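Mandelate racemase / muconate lactonizing enzyme (Burkholderia pseudomallei, PDB 2POD) is of unknown function but, as a member of the enolase superfamily with a bound sodium ion, is tentatively assigned lyase activity. Local coordinates at residues E44-H48 / V396-S400; P318-C324 / N342-S348; D323-P327 / F352-Y357. All blocks are in the same frame, centred on the assembly; numbering follows the deposited sequence.

In the fold
Contact 1 lies in the N-terminal cap domain, about 25 to 30 Å between centres from the other two, and is only partly buried: helix 40-55 meets strand 394-400, outermost of its sheet within the chain, through an imidazole, the folded chain of an exposed arginine and a buried glutamate. Contacts 2 and 3 are buried in the barrel domain and touch, sharing Asp323 and Cys324. Contact 2 sets two barrel strands side by side, with backbone bonds at one end and polar side chains near the sodium ion at the other. Contact 3 trades backbone pairing for aromatic rings around carbonyl oxygens and a proline. The chemistry thus passes from a ring-arginine stack at the surface to a polar barrel mouth and buried aromatic packing.

Contact 1. Residues E44-H48 / V396-S400; sequences EAYIH and VRNTS
The imidazole of His48 carries Arg397 on one face and Thr399 at its edge. Arg397 CG lies 3.8 Å from the centroid of the His48 ring and 19° off the ring normal, a CH-pi contact displaced toward the rim. At the edge, near the ring plane, the methyl CG2 of Thr399 comes within 3.3 Å of His48 ND1. The guanidinium of Arg397 has the histidine over one of its own faces, with CD2 of His48 3.9 Å above the centre, while OE2 of Glu44 approaches at its edge. The two flat groups are not parallel, 36° separating their planes, and the side chains slide past each other in opposite directions.

Arginine suits this place because its aliphatic part can lie on a ring while its charged end travels further. The chain starts with CG anti to its own backbone N (chi1 -166°), then bends at chi2 and chi3, which folds the guanidinium back along the helix: Arg397 NH2 comes 3.7 Å from His48 CB. Ala45, whose CB points away and packs on Ala45 of a second subunit, presents its CA to Arg397 NH1 at 3.8 Å, and its small side chain lets the guanidinium lie close. Glu44 keeps an extended chain and brings OE1 to within 3.9 Å of Arg397 CB, but its stronger partners are Arg12, by a salt bridge, and Thr10. Thr10 also hydrogen-bonds His48 NE2, linking the helix to strand 5-13, which pairs with 394-400 in the antiparallel sheet.

No hydrogen bond crosses between the segments. Glu44 OE2 and Arg397 NE stand 4.2 Å apart, too far for a salt bridge, and Arg12 already pairs with Glu44, so any pull on Arg397 is probably modest. His48 ND1, buried against a methyl, has no polar partner in the model, and van der Waals contact carries most of the union.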
ATOM      1  N   GLU B  44      19.756 -34.748  17.527  1.00 40.56           N
ATOM      2  CA  GLU B  44      20.614 -35.306  18.580  1.00 40.75           C
ATOM      3  C   GLU B  44      22.050 -34.790  18.475  1.00 39.49           C
ATOM      4  O   GLU B  44      22.641 -34.366  19.470  1.00 39.97           O
ATOM      5  CB  GLU B  44      20.589 -36.845  18.562  1.00 46.09           C
ATOM      6  CG  GLU B  44      21.661 -37.509  19.427  1.00 53.11           C
ATOM      7  CD  GLU B  44      21.620 -39.023  19.383  1.00 66.38           C
ATOM      8  OE1 GLU B  44      21.104 -39.633  20.349  1.00 68.55           O
ATOM      9  OE2 GLU B  44      22.113 -39.601  18.389  1.00 60.16           O
ATOM     10  N   ALA B  45      22.595 -34.812  17.263  1.00 37.45           N
ATOM     11  CA  ALA B  45      23.965 -34.377  17.038  1.00 42.44           C
ATOM     12  C   ALA B  45      24.156 -32.905  17.381  1.00 45.10           C
ATOM     13  O   ALA B  45      25.187 -32.534  17.940  1.00 46.36           O
ATOM     14  CB  ALA B  45      24.395 -34.663  15.614  1.00 42.08           C
ATOM     15  N   TYR B  46      23.149 -32.085  17.063  1.00 48.61           N
ATOM     16  CA  TYR B  46      23.121 -30.670  17.443  1.00 43.68           C
ATOM     17  C   TYR B  46      23.126 -30.468  18.966  1.00 42.51           C
ATOM     18  O   TYR B  46      23.868 -29.624  19.478  1.00 44.15           O
ATOM     19  CB  TYR B  46      21.908 -29.951  16.824  1.00 44.04           C
ATOM     20  CG  TYR B  46      21.561 -28.661  17.540  1.00 46.71           C
ATOM     21  CD1 TYR B  46      20.485 -28.600  18.435  1.00 33.24           C
ATOM     22  CD2 TYR B  46      22.343 -27.514  17.364  1.00 34.83           C
ATOM     23  CE1 TYR B  46      20.194 -27.432  19.112  1.00 38.44           C
ATOM     24  CE2 TYR B  46      22.051 -26.343  18.037  1.00 35.39           C
ATOM     25  CZ  TYR B  46      20.978 -26.305  18.903  1.00 33.97           C
ATOM     26  OH  TYR B  46      20.698 -25.141  19.572  1.00 44.63           O
ATOM     27  N   ILE B  47      22.274 -31.212  19.671  1.00 42.12           N
ATOM     28  CA  ILE B  47      22.190 -31.117  21.133  1.00 43.20           C
ATOM     29  C   ILE B  47      23.548 -31.343  21.801  1.00 44.37           C
ATOM     30  O   ILE B  47      23.980 -30.522  22.607  1.00 48.33           O
ATOM     31  CB  ILE B  47      21.112 -32.040  21.715  1.00 44.95           C
ATOM     32  CG1 ILE B  47      19.721 -31.473  21.406  1.00 41.42           C
ATOM     33  CG2 ILE B  47      21.295 -32.225  23.242  1.00 45.53           C
ATOM     34  CD1 ILE B  47      18.574 -32.429  21.734  1.00 40.44           C
ATOM     35  N   HIS B  48      24.235 -32.413  21.409  1.00 44.84           N
ATOM     36  CA  HIS B  48      25.516 -32.771  22.003  1.00 45.73           C
ATOM     37  C   HIS B  48      26.678 -31.908  21.496  1.00 47.44           C
ATOM     38  O   HIS B  48      27.660 -31.701  22.220  1.00 48.48           O
ATOM     39  CB  HIS B  48      25.802 -34.274  21.830  1.00 43.11           C
ATOM     40  CG  HIS B  48      24.779 -35.158  22.478  1.00 43.39           C
ATOM     41  ND1 HIS B  48      24.626 -35.241  23.844  1.00 48.17           N
ATOM     42  CD2 HIS B  48      23.853 -35.994  21.947  1.00 46.06           C
ATOM     43  CE1 HIS B  48      23.652 -36.087  24.129  1.00 49.34           C
ATOM     44  NE2 HIS B  48      23.165 -36.558  22.996  1.00 43.52           N
ATOM     45  N   VAL B 396      21.477 -44.619  23.026  1.00 59.18           N
ATOM     46  CA  VAL B 396      21.626 -43.515  23.965  1.00 59.58           C
ATOM     47  C   VAL B 396      22.899 -42.718  23.716  1.00 58.64           C
ATOM     48  O   VAL B 396      23.889 -43.246  23.210  1.00 61.48           O
ATOM     49  CB  VAL B 396      21.559 -43.970  25.451  1.00 60.81           C
ATOM     50  CG1 VAL B 396      20.186 -44.519  25.781  1.00 54.98           C
ATOM     51  CG2 VAL B 396      22.655 -44.992  25.777  1.00 68.52           C
ATOM     52  N   ARG B 397      22.852 -41.438  24.062  1.00 57.51           N
ATOM     53  CA  ARG B 397      24.035 -40.594  24.090  1.00 56.16           C
ATOM     54  C   ARG B 397      23.905 -39.629  25.267  1.00 55.66           C
ATOM     55  O   ARG B 397      22.798 -39.253  25.651  1.00 52.65           O
ATOM     56  CB  ARG B 397      24.196 -39.852  22.755  1.00 57.23           C
ATOM     57  CG  ARG B 397      25.565 -39.201  22.538  1.00 66.06           C
ATOM     58  CD  ARG B 397      26.240 -39.691  21.262  1.00 61.58           C
ATOM     59  NE  ARG B 397      25.886 -38.895  20.088  1.00 59.24           N
ATOM     60  CZ  ARG B 397      26.503 -37.776  19.709  1.00 56.15           C
ATOM     61  NH1 ARG B 397      26.096 -37.141  18.620  1.00 65.51           N
ATOM     62  NH2 ARG B 397      27.518 -37.284  20.411  1.00 43.19           N
ATOM     63  N   ASN B 398      25.044 -39.257  25.843  1.00 60.07           N
ATOM     64  CA  ASN B 398      25.099 -38.584  27.133  1.00 63.19           C
ATOM     65  C   ASN B 398      26.112 -37.446  27.084  1.00 64.16           C
ATOM     66  O   ASN B 398      27.162 -37.561  26.452  1.00 64.52           O
ATOM     67  CB  ASN B 398      25.492 -39.590  28.225  1.00 66.17           C
ATOM     68  CG  ASN B 398      25.311 -39.041  29.633  1.00 70.97           C
ATOM     69  OD1 ASN B 398      26.124 -38.249  30.118  1.00 75.24           O
ATOM     70  ND2 ASN B 398      24.251 -39.477  30.304  1.00 67.70           N
ATOM     71  N   THR B 399      25.789 -36.352  27.759  1.00 67.38           N
ATOM     72  CA  THR B 399      26.735 -35.267  27.985  1.00 73.39           C
ATOM     73  C   THR B 399      26.532 -34.718  29.397  1.00 75.34           C
ATOM     74  O   THR B 399      25.399 -34.641  29.874  1.00 76.29           O
ATOM     75  CB  THR B 399      26.560 -34.157  26.923  1.00 76.23           C
ATOM     76  OG1 THR B 399      27.342 -33.004  27.271  1.00 78.06           O
ATOM     77  CG2 THR B 399      25.093 -33.770  26.790  1.00 79.31           C
ATOM     78  N   SER B 400      27.629 -34.362  30.066  1.00 79.06           N
ATOM     79  CA  SER B 400      27.590 -34.012  31.493  1.00 81.11           C
ATOM     80  C   SER B 400      28.670 -33.018  31.943  1.00 82.83           C
ATOM     81  O   SER B 400      29.425 -32.489  31.118  1.00 81.35           O
ATOM     82  CB  SER B 400      27.597 -35.272  32.377  1.00 81.55           C
ATOM     83  OG  SER B 400      28.509 -36.247  31.899  1.00 84.62           O
TER

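Contact 2. Residues P318-C324 / N342-S348; sequences PVAPHDC and NALVQES
Pro318 opens the contact by laying its ring alongside Leu344, CB 3.7 Å from CG of the leucine and both side chains pointing the same way. Two apolar groups suit this end, where Tyr190 of another subunit also packs. Val319 makes the one beta bridge: its N donates to Asn342 O at 3.0 Å, and its O accepts from Leu344 N at 2.9 Å. Ala320 is small enough for its CB to rest 4.0 Å from CG2 of Val345. Pro321 has no N-H to offer and instead sets CD 3.4 Å from Val345 O.

Beyond it no backbone hydrogen bond joins the two segments, and side chains take over. His322 CD2 meets Glu347 OE1 at the ring edge, 3.0 Å away. Glu347 reaches that far because its CG stands anti to the backbone N (chi1 -176°) and the rest of the chain is extended. Asp323 rests its CB against Glu347 O, and Cys324 CB lies 3.4 Å from Glu347 OE2.

Helix 327-339 joins these parallel strands in a beta-alpha-beta crossover of the barrel. The side chain of His322 lies about 3 Å from a sodium ion whose site is formed by Glu220, Glu246 and Glu272, and it hydrogen-bonds Asp295, consistent with the His-Asp dyad of the mandelate racemase group. Beside it, the buried carboxylate of Glu347 is satisfied by a hydrogen bond from Thr122 and a long, weak ion pair with Lys176.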
ATOM      1  N   PRO B 318      -7.747 -18.546  16.031  1.00 38.88           N
ATOM      2  CA  PRO B 318      -7.505 -19.690  16.892  1.00 39.43           C
ATOM      3  C   PRO B 318      -6.218 -20.431  16.591  1.00 42.87           C
ATOM      4  O   PRO B 318      -5.827 -20.550  15.424  1.00 45.14           O
ATOM      5  CB  PRO B 318      -8.715 -20.590  16.646  1.00 37.71           C
ATOM      6  CG  PRO B 318      -9.229 -20.219  15.300  1.00 37.37           C
ATOM      7  CD  PRO B 318      -8.691 -18.862  14.941  1.00 40.07           C
ATOM      8  N   VAL B 319      -5.576 -20.923  17.650  1.00 42.74           N
ATOM      9  CA  VAL B 319      -4.490 -21.897  17.533  1.00 47.83           C
ATOM     10  C   VAL B 319      -4.998 -23.345  17.583  1.00 46.30           C
ATOM     11  O   VAL B 319      -5.877 -23.681  18.386  1.00 43.58           O
ATOM     12  CB  VAL B 319      -3.358 -21.621  18.573  1.00 51.70           C
ATOM     13  CG1 VAL B 319      -2.399 -22.800  18.712  1.00 54.53           C
ATOM     14  CG2 VAL B 319      -2.580 -20.395  18.158  1.00 50.00           C
ATOM     15  N   ALA B 320      -4.461 -24.179  16.695  1.00 44.95           N
ATOM     16  CA  ALA B 320      -4.621 -25.625  16.775  1.00 44.02           C
ATOM     17  C   ALA B 320      -3.246 -26.296  16.812  1.00 46.89           C
ATOM     18  O   ALA B 320      -2.578 -26.392  15.783  1.00 49.62           O
ATOM     19  CB  ALA B 320      -5.435 -26.137  15.585  1.00 41.06           C
ATOM     20  N   PRO B 321      -2.804 -26.745  18.004  1.00 40.54           N
ATOM     21  CA  PRO B 321      -1.520 -27.444  18.125  1.00 38.75           C
ATOM     22  C   PRO B 321      -1.454 -28.806  17.422  1.00 43.53           C
ATOM     23  O   PRO B 321      -2.403 -29.595  17.483  1.00 46.89           O
ATOM     24  CB  PRO B 321      -1.334 -27.589  19.633  1.00 32.94           C
ATOM     25  CG  PRO B 321      -2.274 -26.578  20.226  1.00 41.10           C
ATOM     26  CD  PRO B 321      -3.448 -26.573  19.314  1.00 37.60           C
ATOM     27  N   HIS B 322      -0.323 -29.043  16.761  1.00 40.87           N
ATOM     28  CA  HIS B 322      -0.048 -30.241  15.977  1.00 47.78           C
ATOM     29  C   HIS B 322       0.436 -31.361  16.889  1.00 52.71           C
ATOM     30  O   HIS B 322       1.312 -31.145  17.734  1.00 56.57           O
ATOM     31  CB  HIS B 322       1.057 -29.925  14.955  1.00 45.89           C
ATOM     32  CG  HIS B 322       1.318 -31.022  13.970  1.00 43.89           C
ATOM     33  ND1 HIS B 322       2.579 -31.526  13.732  1.00 47.79           N
ATOM     34  CD2 HIS B 322       0.484 -31.699  13.149  1.00 39.95           C
ATOM     35  CE1 HIS B 322       2.509 -32.466  12.806  1.00 38.49           C
ATOM     36  NE2 HIS B 322       1.248 -32.591  12.436  1.00 42.71           N
ATOM     37  N   ASP B 323      -0.130 -32.554  16.716  1.00 54.52           N
ATOM     38  CA  ASP B 323       0.557 -33.785  17.106  1.00 58.11           C
ATOM     39  C   ASP B 323       0.897 -34.642  15.892  1.00 55.64           C
ATOM     40  O   ASP B 323       1.880 -34.362  15.202  1.00 49.68           O
ATOM     41  CB  ASP B 323      -0.238 -34.582  18.150  1.00 60.46           C
ATOM     42  CG  ASP B 323       0.413 -35.930  18.483  1.00 76.99           C
ATOM     43  OD1 ASP B 323       1.641 -35.971  18.764  1.00 70.13           O
ATOM     44  OD2 ASP B 323      -0.309 -36.951  18.426  1.00 86.54           O
ATOM     45  N   CYS B 324       0.085 -35.678  15.647  1.00 55.56           N
ATOM     46  CA  CYS B 324       0.445 -36.837  14.810  1.00 57.78           C
ATOM     47  C   CYS B 324       1.862 -37.418  14.991  1.00 54.77           C
ATOM     48  O   CYS B 324       2.413 -38.019  14.069  1.00 59.40           O
ATOM     49  CB  CYS B 324       0.153 -36.535  13.333  1.00 58.21           C
ATOM     50  SG  CYS B 324      -0.093 -37.978  12.262  1.00 70.21           S
ATOM     51  N   ASN B 342      -7.472 -18.963  23.105  1.00 40.21           N
ATOM     52  CA  ASN B 342      -7.786 -19.150  21.694  1.00 44.58           C
ATOM     53  C   ASN B 342      -7.553 -20.543  21.106  1.00 38.85           C
ATOM     54  O   ASN B 342      -7.613 -20.703  19.897  1.00 43.22           O
ATOM     55  CB  ASN B 342      -7.115 -18.077  20.831  1.00 40.48           C
ATOM     56  CG  ASN B 342      -5.620 -18.178  20.846  1.00 44.75           C
ATOM     57  OD1 ASN B 342      -5.019 -18.447  21.886  1.00 44.97           O
ATOM     58  ND2 ASN B 342      -5.000 -17.956  19.690  1.00 45.58           N
ATOM     59  N   ALA B 343      -7.314 -21.549  21.941  1.00 41.34           N
ATOM     60  CA  ALA B 343      -7.204 -22.928  21.438  1.00 41.69           C
ATOM     61  C   ALA B 343      -8.514 -23.477  20.855  1.00 40.18           C
ATOM     62  O   ALA B 343      -9.578 -23.296  21.428  1.00 43.01           O
ATOM     63  CB  ALA B 343      -6.658 -23.839  22.502  1.00 45.60           C
ATOM     64  N   LEU B 344      -8.429 -24.110  19.688  1.00 46.39           N
ATOM     65  CA  LEU B 344      -9.622 -24.506  18.923  1.00 47.81           C
ATOM     66  C   LEU B 344      -9.861 -26.003  19.083  1.00 50.06           C
ATOM     67  O   LEU B 344     -10.910 -26.437  19.580  1.00 50.10           O
ATOM     68  CB  LEU B 344      -9.422 -24.191  17.435  1.00 47.27           C
ATOM     69  CG  LEU B 344     -10.533 -23.861  16.420  1.00 47.89           C
ATOM     70  CD1 LEU B 344     -10.094 -24.319  15.030  1.00 32.80           C
ATOM     71  CD2 LEU B 344     -11.936 -24.374  16.746  1.00 41.20           C
ATOM     72  N   VAL B 345      -8.878 -26.776  18.632  1.00 48.50           N
ATOM     73  CA  VAL B 345      -8.896 -28.227  18.723  1.00 51.90           C
ATOM     74  C   VAL B 345      -7.498 -28.693  19.073  1.00 50.26           C
ATOM     75  O   VAL B 345      -6.532 -27.956  18.902  1.00 55.37           O
ATOM     76  CB  VAL B 345      -9.339 -28.905  17.397  1.00 52.29           C
ATOM     77  CG1 VAL B 345     -10.849 -29.064  17.350  1.00 57.39           C
ATOM     78  CG2 VAL B 345      -8.832 -28.138  16.178  1.00 56.36           C
ATOM     79  N   GLN B 346      -7.403 -29.916  19.577  1.00 51.06           N
ATOM     80  CA  GLN B 346      -6.128 -30.593  19.719  1.00 47.04           C
ATOM     81  C   GLN B 346      -6.102 -31.821  18.828  1.00 50.97           C
ATOM     82  O   GLN B 346      -6.889 -32.751  19.027  1.00 56.33           O
ATOM     83  CB  GLN B 346      -5.907 -30.990  21.179  1.00 44.28           C
ATOM     84  CG  GLN B 346      -4.645 -31.792  21.415  1.00 38.89           C
ATOM     85  CD  GLN B 346      -3.416 -31.071  20.933  1.00 43.19           C
ATOM     86  OE1 GLN B 346      -2.709 -31.549  20.049  1.00 53.68           O
ATOM     87  NE2 GLN B 346      -3.155 -29.905  21.503  1.00 46.51           N
ATOM     88  N   GLU B 347      -5.201 -31.813  17.847  1.00 52.08           N
ATOM     89  CA  GLU B 347      -4.890 -32.995  17.029  1.00 52.41           C
ATOM     90  C   GLU B 347      -4.557 -34.212  17.890  1.00 52.06           C
ATOM     91  O   GLU B 347      -3.767 -34.117  18.828  1.00 50.59           O
ATOM     92  CB  GLU B 347      -3.725 -32.684  16.083  1.00 49.44           C
ATOM     93  CG  GLU B 347      -3.359 -33.797  15.105  1.00 51.67           C
ATOM     94  CD  GLU B 347      -2.592 -33.292  13.886  1.00 64.51           C
ATOM     95  OE1 GLU B 347      -2.432 -32.062  13.741  1.00 65.31           O
ATOM     96  OE2 GLU B 347      -2.161 -34.127  13.060  1.00 67.47           O
ATOM     97  N   SER B 348      -5.189 -35.337  17.574  1.00 49.47           N
ATOM     98  CA  SER B 348      -4.767 -36.637  18.080  1.00 49.76           C
ATOM     99  C   SER B 348      -4.995 -37.716  17.024  1.00 52.14           C
ATOM    100  O   SER B 348      -5.801 -37.539  16.101  1.00 52.00           O
ATOM    101  CB  SER B 348      -5.522 -36.979  19.365  1.00 49.98           C
ATOM    102  OG  SER B 348      -6.882 -37.296  19.097  1.00 46.33           O
TER

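Contact 3. Residues D323-P327 / F352-Y357; sequences DCTGP and FYDGWY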
ATOM      1  N   ASP B 323      -0.130 -32.554  16.716  1.00 54.52           N
ATOM      2  CA  ASP B 323       0.557 -33.785  17.106  1.00 58.11           C
ATOM      3  C   ASP B 323       0.897 -34.642  15.892  1.00 55.64           C
ATOM      4  O   ASP B 323       1.880 -34.362  15.202  1.00 49.68           O
ATOM      5  CB  ASP B 323      -0.238 -34.582  18.150  1.00 60.46           C
ATOM      6  CG  ASP B 323       0.413 -35.930  18.483  1.00 76.99           C
ATOM      7  OD1 ASP B 323       1.641 -35.971  18.764  1.00 70.13           O
ATOM      8  OD2 ASP B 323      -0.309 -36.951  18.426  1.00 86.54           O
ATOM      9  N   CYS B 324       0.085 -35.678  15.647  1.00 55.56           N
ATOM     10  CA  CYS B 324       0.445 -36.837  14.810  1.00 57.78           C
ATOM     11  C   CYS B 324       1.862 -37.418  14.991  1.00 54.77           C
ATOM     12  O   CYS B 324       2.413 -38.019  14.069  1.00 59.40           O
ATOM     13  CB  CYS B 324       0.153 -36.535  13.333  1.00 58.21           C
ATOM     14  SG  CYS B 324      -0.093 -37.978  12.262  1.00 70.21           S
ATOM     15  N   THR B 325       2.463 -37.228  16.164  1.00 53.41           N
ATOM     16  CA  THR B 325       3.860 -37.617  16.379  1.00 53.76           C
ATOM     17  C   THR B 325       4.021 -38.443  17.654  1.00 52.62           C
ATOM     18  O   THR B 325       3.269 -39.389  17.861  1.00 56.03           O
ATOM     19  CB  THR B 325       4.838 -36.415  16.336  1.00 54.34           C
ATOM     20  OG1 THR B 325       4.446 -35.435  17.302  1.00 55.84           O
ATOM     21  CG2 THR B 325       4.860 -35.780  14.948  1.00 59.98           C
ATOM     22  N   GLY B 326       4.992 -38.100  18.496  1.00 51.15           N
ATOM     23  CA  GLY B 326       5.230 -38.849  19.729  1.00 54.18           C
ATOM     24  C   GLY B 326       4.298 -38.484  20.879  1.00 52.90           C
ATOM     25  O   GLY B 326       3.608 -37.461  20.815  1.00 53.85           O
ATOM     26  N   PRO B 327       4.265 -39.328  21.938  1.00 49.22           N
ATOM     27  CA  PRO B 327       3.361 -39.137  23.079  1.00 44.20           C
ATOM     28  C   PRO B 327       3.642 -37.902  23.937  1.00 43.29           C
ATOM     29  O   PRO B 327       2.706 -37.336  24.510  1.00 43.90           O
ATOM     30  CB  PRO B 327       3.563 -40.415  23.904  1.00 45.39           C
ATOM     31  CG  PRO B 327       4.911 -40.892  23.533  1.00 42.42           C
ATOM     32  CD  PRO B 327       5.062 -40.560  22.086  1.00 43.26           C
ATOM     33  N   PHE B 352      -2.510 -44.158  17.423  1.00 64.82           N
ATOM     34  CA  PHE B 352      -1.284 -43.860  18.150  1.00 65.74           C
ATOM     35  C   PHE B 352      -1.530 -44.004  19.654  1.00 64.64           C
ATOM     36  O   PHE B 352      -0.819 -44.758  20.327  1.00 61.19           O
ATOM     37  CB  PHE B 352      -0.785 -42.445  17.817  1.00 67.24           C
ATOM     38  CG  PHE B 352      -0.062 -42.323  16.491  1.00 69.16           C
ATOM     39  CD1 PHE B 352      -0.308 -43.203  15.435  1.00 63.40           C
ATOM     40  CD2 PHE B 352       0.855 -41.289  16.296  1.00 73.38           C
ATOM     41  CE1 PHE B 352       0.362 -43.070  14.220  1.00 63.62           C
ATOM     42  CE2 PHE B 352       1.527 -41.145  15.077  1.00 70.28           C
ATOM     43  CZ  PHE B 352       1.278 -42.039  14.039  1.00 65.35           C
ATOM     44  N   TYR B 353      -2.543 -43.300  20.170  1.00 62.62           N
ATOM     45  CA  TYR B 353      -2.842 -43.316  21.608  1.00 62.75           C
ATOM     46  C   TYR B 353      -3.538 -44.565  22.161  1.00 62.76           C
ATOM     47  O   TYR B 353      -3.377 -44.885  23.341  1.00 61.64           O
ATOM     48  CB  TYR B 353      -3.493 -42.009  22.106  1.00 57.63           C
ATOM     49  CG  TYR B 353      -4.873 -41.700  21.557  1.00 61.56           C
ATOM     50  CD1 TYR B 353      -6.002 -42.396  21.996  1.00 58.49           C
ATOM     51  CD2 TYR B 353      -5.055 -40.684  20.624  1.00 60.57           C
ATOM     52  CE1 TYR B 353      -7.265 -42.109  21.496  1.00 54.58           C
ATOM     53  CE2 TYR B 353      -6.315 -40.388  20.122  1.00 54.10           C
ATOM     54  CZ  TYR B 353      -7.413 -41.104  20.557  1.00 56.37           C
ATOM     55  OH  TYR B 353      -8.659 -40.809  20.059  1.00 53.04           O
ATOM     56  N   ASP B 354      -4.314 -45.254  21.325  1.00 64.74           N
ATOM     57  CA  ASP B 354      -4.776 -46.612  21.660  1.00 69.18           C
ATOM     58  C   ASP B 354      -3.760 -47.673  21.230  1.00 69.99           C
ATOM     59  O   ASP B 354      -3.840 -48.826  21.659  1.00 75.50           O
ATOM     60  CB  ASP B 354      -6.155 -46.926  21.056  1.00 68.23           C
ATOM     61  CG  ASP B 354      -7.215 -45.879  21.398  1.00 75.63           C
ATOM     62  OD1 ASP B 354      -7.445 -45.600  22.597  1.00 73.93           O
ATOM     63  OD2 ASP B 354      -7.839 -45.347  20.454  1.00 85.32           O
ATOM     64  N   GLY B 355      -2.806 -47.275  20.391  1.00 66.09           N
ATOM     65  CA  GLY B 355      -1.797 -48.188  19.871  1.00 64.24           C
ATOM     66  C   GLY B 355      -0.441 -48.031  20.530  1.00 64.08           C
ATOM     67  O   GLY B 355      -0.299 -48.261  21.732  1.00 66.05           O
ATOM     68  N   TRP B 356       0.549 -47.623  19.736  1.00 61.89           N
ATOM     69  CA  TRP B 356       1.962 -47.741  20.101  1.00 62.14           C
ATOM     70  C   TRP B 356       2.486 -46.798  21.189  1.00 63.00           C
ATOM     71  O   TRP B 356       3.631 -46.944  21.625  1.00 62.28           O
ATOM     72  CB  TRP B 356       2.857 -47.687  18.857  1.00 64.00           C
ATOM     73  CG  TRP B 356       2.864 -46.368  18.107  1.00 63.20           C
ATOM     74  CD1 TRP B 356       2.043 -46.010  17.075  1.00 62.66           C
ATOM     75  CD2 TRP B 356       3.753 -45.258  18.314  1.00 58.66           C
ATOM     76  NE1 TRP B 356       2.356 -44.745  16.637  1.00 61.95           N
ATOM     77  CE2 TRP B 356       3.400 -44.261  17.378  1.00 60.01           C
ATOM     78  CE3 TRP B 356       4.804 -45.004  19.207  1.00 62.17           C
ATOM     79  CZ2 TRP B 356       4.064 -43.030  17.304  1.00 62.38           C
ATOM     80  CZ3 TRP B 356       5.468 -43.779  19.129  1.00 64.30           C
ATOM     81  CH2 TRP B 356       5.091 -42.810  18.187  1.00 60.80           C
ATOM     82  N   TYR B 357       1.657 -45.846  21.623  1.00 66.24           N
ATOM     83  CA  TYR B 357       2.006 -44.933  22.725  1.00 68.16           C
ATOM     84  C   TYR B 357       2.034 -45.675  24.064  1.00 69.56           C
ATOM     85  O   TYR B 357       2.816 -45.328  24.959  1.00 70.20           O
ATOM     86  CB  TYR B 357       0.983 -43.794  22.847  1.00 66.99           C
ATOM     87  CG  TYR B 357       1.079 -42.636  21.864  1.00 66.54           C
ATOM     88  CD1 TYR B 357       0.231 -41.535  21.998  1.00 64.87           C
ATOM     89  CD2 TYR B 357       1.996 -42.631  20.815  1.00 67.62           C
ATOM     90  CE1 TYR B 357       0.281 -40.468  21.116  1.00 63.93           C
ATOM     91  CE2 TYR B 357       2.061 -41.560  19.928  1.00 68.46           C
ATOM     92  CZ  TYR B 357       1.197 -40.480  20.087  1.00 70.79           C
ATOM     93  OH  TYR B 357       1.239 -39.412  19.215  1.00 60.93           O
TER
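The phenol oxygen of Tyr357 is wedged between Thr325 and Asp323. It donates to Thr325 O, though the modelled 2.4 Å is so short that the exact length is doubtful, and Asp323 OD2 stands 3.0 Å from the same OH, near the plane of the ring. Asp323 fixes the loop from its other oxygen: OD1 accepts from Thr325 N at 3.0 Å, forming an Asx turn.

Carbonyl oxygens of this turn meet aromatic ring carbons. Thr325 O lies near the plane of the Phe352 ring, 3.4 Å from CD2, whereas Cys324 O approaches CE2 obliquely. Cys324 SG adds an oblique sulfur-aromatic contact, 5.2 Å from the Phe352 centroid. Tyrosine suits its position because its hydroxyl reaches the turn while its ring offers a face to proline. Pro327 CB lies 4.0 Å from the centroid of the Tyr357 ring and 13° off the normal, a CH-pi contact. CB of Phe352 occupies the opposite face. Tyr357 CG lies anti to its own carbonyl carbon (chi1 -78°), which sends the ring toward the loop. Trp356 CZ3 lies 4.4 Å from Pro327 CD.

Gly326 is the N-cap of helix 327-339, so this turn leads from strand 319-321 into that helix. Helix 350-356 follows strand 346-348 and contains a wider pi-type turn at 352-356. Leu330 of helix 327-339 touches Tyr357, Phe16 stacks on Trp356, and strand 31-37 brings Phe37 and Glu35 against Thr325 and Pro327, joining the cap domain to the barrel.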